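Local coordinates for protein triosephosphate isomerase (Trichomonas vaginalis, PDB 4O4V) that probably interconverts D-glyceraldehyde 3-phosphate and dihydroxyacetone phosphate as a homodimeric TIM-barrel isomerase of glycolysis and gluconeogenesis, at residues A20-I24 with T49-L54. Residues are numbered along the deposited sequence.
Sequences AEKLI and TLQQKL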
ATOM      1  N   ALA A  20      -2.468   0.067  18.351  1.00  9.86           N
ATOM      2  CA  ALA A  20      -2.914  -1.209  17.782  1.00  9.98           C
ATOM      3  C   ALA A  20      -2.857  -2.292  18.845  1.00  9.78           C
ATOM      4  O   ALA A  20      -3.765  -3.112  18.955  1.00  9.94           O
ATOM      5  CB  ALA A  20      -2.063  -1.572  16.602  1.00 10.80           C
ATOM      6  N   GLU A  21      -1.790  -2.311  19.636  1.00 10.45           N
ATOM      7  CA  GLU A  21      -1.651  -3.322  20.680  1.00 10.61           C
ATOM      8  C   GLU A  21      -2.717  -3.167  21.752  1.00 10.96           C
ATOM      9  O   GLU A  21      -3.227  -4.164  22.260  1.00 11.31           O
ATOM     10  CB  GLU A  21      -0.252  -3.307  21.268  1.00 12.96           C
ATOM     11  CG  GLU A  21       0.809  -3.843  20.303  1.00 16.87           C
ATOM     12  CD  GLU A  21       2.231  -3.622  20.760  1.00 25.67           C
ATOM     13  OE1 GLU A  21       2.476  -2.746  21.615  1.00 31.20           O
ATOM     14  OE2 GLU A  21       3.103  -4.337  20.245  1.00 35.49           O
ATOM     15  N   LYS A  22      -3.057  -1.937  22.116  1.00 10.65           N
ATOM     16  CA  LYS A  22      -4.127  -1.710  23.086  1.00 11.48           C
ATOM     17  C   LYS A  22      -5.463  -2.223  22.548  1.00 11.15           C
ATOM     18  O   LYS A  22      -6.253  -2.822  23.280  1.00 11.70           O
ATOM     19  CB  LYS A  22      -4.203  -0.218  23.415  1.00 13.37           C
ATOM     20  N   LEU A  23      -5.739  -1.963  21.277  1.00  9.89           N
ATOM     21  CA  LEU A  23      -6.983  -2.426  20.673  1.00 10.54           C
ATOM     22  C   LEU A  23      -7.031  -3.950  20.694  1.00  9.18           C
ATOM     23  O   LEU A  23      -8.073  -4.549  20.998  1.00  9.92           O
ATOM     24  CB  LEU A  23      -7.069  -1.913  19.251  1.00 11.43           C
ATOM     25  CG  LEU A  23      -8.285  -2.292  18.415  1.00 18.01           C
ATOM     26  CD1 LEU A  23      -9.572  -2.084  19.164  1.00 20.70           C
ATOM     27  CD2 LEU A  23      -8.270  -1.457  17.152  1.00 17.74           C
ATOM     28  N   ILE A  24      -5.935  -4.599  20.353  1.00  9.39           N
ATOM     29  CA  ILE A  24      -5.871  -6.050  20.385  1.00  9.82           C
ATOM     30  C   ILE A  24      -6.143  -6.598  21.782  1.00 10.15           C
ATOM     31  O   ILE A  24      -6.870  -7.581  21.951  1.00 10.53           O
ATOM     32  CB  ILE A  24      -4.517  -6.546  19.875  1.00 10.19           C
ATOM     33  CG1 ILE A  24      -4.382  -6.251  18.381  1.00 10.69           C
ATOM     34  CG2 ILE A  24      -4.337  -8.050  20.122  1.00 12.09           C
ATOM     35  CD1 ILE A  24      -2.919  -6.271  17.877  1.00 12.36           C
ATOM     36  N   THR A  49       2.094  -7.697  14.046  0.53  8.29           N
ATOM     37  CA  THR A  49       1.646  -7.508  15.430  0.53  9.23           C
ATOM     38  C   THR A  49       0.345  -8.247  15.637  0.53  8.88           C
ATOM     39  O   THR A  49       0.170  -9.009  16.593  0.53  8.95           O
ATOM     40  CB  THR A  49       1.385  -6.014  15.742  0.53  7.97           C
ATOM     41  OG1 THR A  49       2.609  -5.295  15.682  0.53 11.22           O
ATOM     42  CG2 THR A  49       0.822  -5.826  17.125  0.53  9.19           C
ATOM     43  N   LEU A  50      -0.581  -7.982  14.733  0.53  8.79           N
ATOM     44  CA  LEU A  50      -1.936  -8.472  14.866  0.53  9.53           C
ATOM     45  C   LEU A  50      -1.978 -10.006  14.775  0.53 10.08           C
ATOM     46  O   LEU A  50      -2.642 -10.672  15.551  0.53 10.83           O
ATOM     47  CB  LEU A  50      -2.842  -7.792  13.821  0.53 11.19           C
ATOM     48  CG  LEU A  50      -4.343  -8.078  13.836  0.53 10.85           C
ATOM     49  CD1 LEU A  50      -4.981  -7.680  15.128  0.53  9.47           C
ATOM     50  CD2 LEU A  50      -5.023  -7.396  12.701  0.53  9.91           C
ATOM     51  N   GLN A  51      -1.229 -10.569  13.839  1.00 10.19           N
ATOM     52  CA  GLN A  51      -1.128 -11.990  13.677  1.00 12.07           C
ATOM     53  C   GLN A  51      -0.507 -12.636  14.901  1.00 13.02           C
ATOM     54  O   GLN A  51      -0.967 -13.711  15.339  1.00 14.20           O
ATOM     55  CB  GLN A  51      -0.371 -12.345  12.393  1.00 11.57           C
ATOM     56  CG  GLN A  51      -0.227 -13.852  12.153  1.00 13.56           C
ATOM     57  CD  GLN A  51      -1.532 -14.535  11.811  1.00 12.63           C
ATOM     58  OE1 GLN A  51      -2.528 -13.905  11.484  1.00 12.81           O
ATOM     59  NE2 GLN A  51      -1.531 -15.860  11.891  1.00 17.95           N
ATOM     60  N   GLN A  52       0.538 -12.036  15.470  1.00 11.30           N
ATOM     61  CA  GLN A  52       1.166 -12.559  16.671  1.00 13.55           C
ATOM     62  C   GLN A  52       0.251 -12.533  17.886  1.00 12.80           C
ATOM     63  O   GLN A  52       0.191 -13.512  18.652  1.00 14.94           O
ATOM     64  CB  GLN A  52       2.431 -11.756  16.956  1.00 13.82           C
ATOM     65  N   LYS A  53      -0.491 -11.448  18.079  1.00 11.29           N
ATOM     66  CA  LYS A  53      -1.148 -11.178  19.349  1.00 11.23           C
ATOM     67  C   LYS A  53      -2.651 -11.398  19.395  1.00 11.34           C
ATOM     68  O   LYS A  53      -3.199 -11.565  20.479  1.00 12.22           O
ATOM     69  CB  LYS A  53      -0.842  -9.765  19.785  1.00 11.83           C
ATOM     70  CG  LYS A  53       0.625  -9.545  20.058  1.00 14.49           C
ATOM     71  CD  LYS A  53       0.932  -8.108  20.478  1.00 18.21           C
ATOM     72  CE  LYS A  53       2.417  -7.910  20.823  1.00 23.81           C
ATOM     73  NZ  LYS A  53       3.313  -8.048  19.646  1.00 31.38           N
ATOM     74  N   LEU A  54      -3.338 -11.394  18.264  1.00 10.75           N
ATOM     75  CA  LEU A  54      -4.791 -11.519  18.278  1.00  9.81           C
ATOM     76  C   LEU A  54      -5.216 -12.938  18.630  1.00 11.98           C
ATOM     77  O   LEU A  54      -4.608 -13.925  18.176  1.00 12.80           O
ATOM     78  CB  LEU A  54      -5.366 -11.148  16.904  1.00 10.98           C
ATOM     79  CG  LEU A  54      -6.891 -11.126  16.832  1.00 10.21           C
ATOM     80  CD1 LEU A  54      -7.471  -9.988  17.711  1.00 11.28           C
ATOM     81  CD2 LEU A  54      -7.315 -10.969  15.373  1.00 12.76           C
TER
HETATM   82  O   HOH W   1       4.153  -5.100  18.028  1.00 27.12           O
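The side chain of I24 overlaps T49, L50, K53 and L54 and accounts for 107 Å² of the 288 Å² buried between the segments, summed over both sides. Its CG1 is 3.6 Å from L50 CD1, its CD1 3.8 Å from T49 CG2, and its CG2 3.7 Å from the carbonyl O of K53 and 4.4 Å from L54 CD1. The branches at CB diverge, and chi2 near t extends CD1 back to T49 while CG2 meets the C-terminal end of the other helix, where L54 leaves helical geometry. The short axes pass 10.4 Å apart at -31°, with N-to-C directions roughly aligned, as expected of the first two successive helices on the outside of a TIM barrel, each following a strand of the parallel sheet. L50 and L54 also touch V40 and V60, so the I24 cluster continues inward onto strands 37-41 and 59-62. Nearer the solvent the contact becomes mixed: E21 CG packs on T49 CG2 at 3.7 Å, while E21 OE2 makes a long salt bridge of 3.8 Å to K53 NZ. Water 1 bridges these polar groups: it donates to E21 OE2 at 2.6 Å, hydrogen-bonds T49 OG1 at 2.8 Å and weakly accepts from K53 NZ at 3.5 Å. No direct hydrogen bond joins the two segments, although K53 O accepts one from N28 ND2, further along helix 17-28.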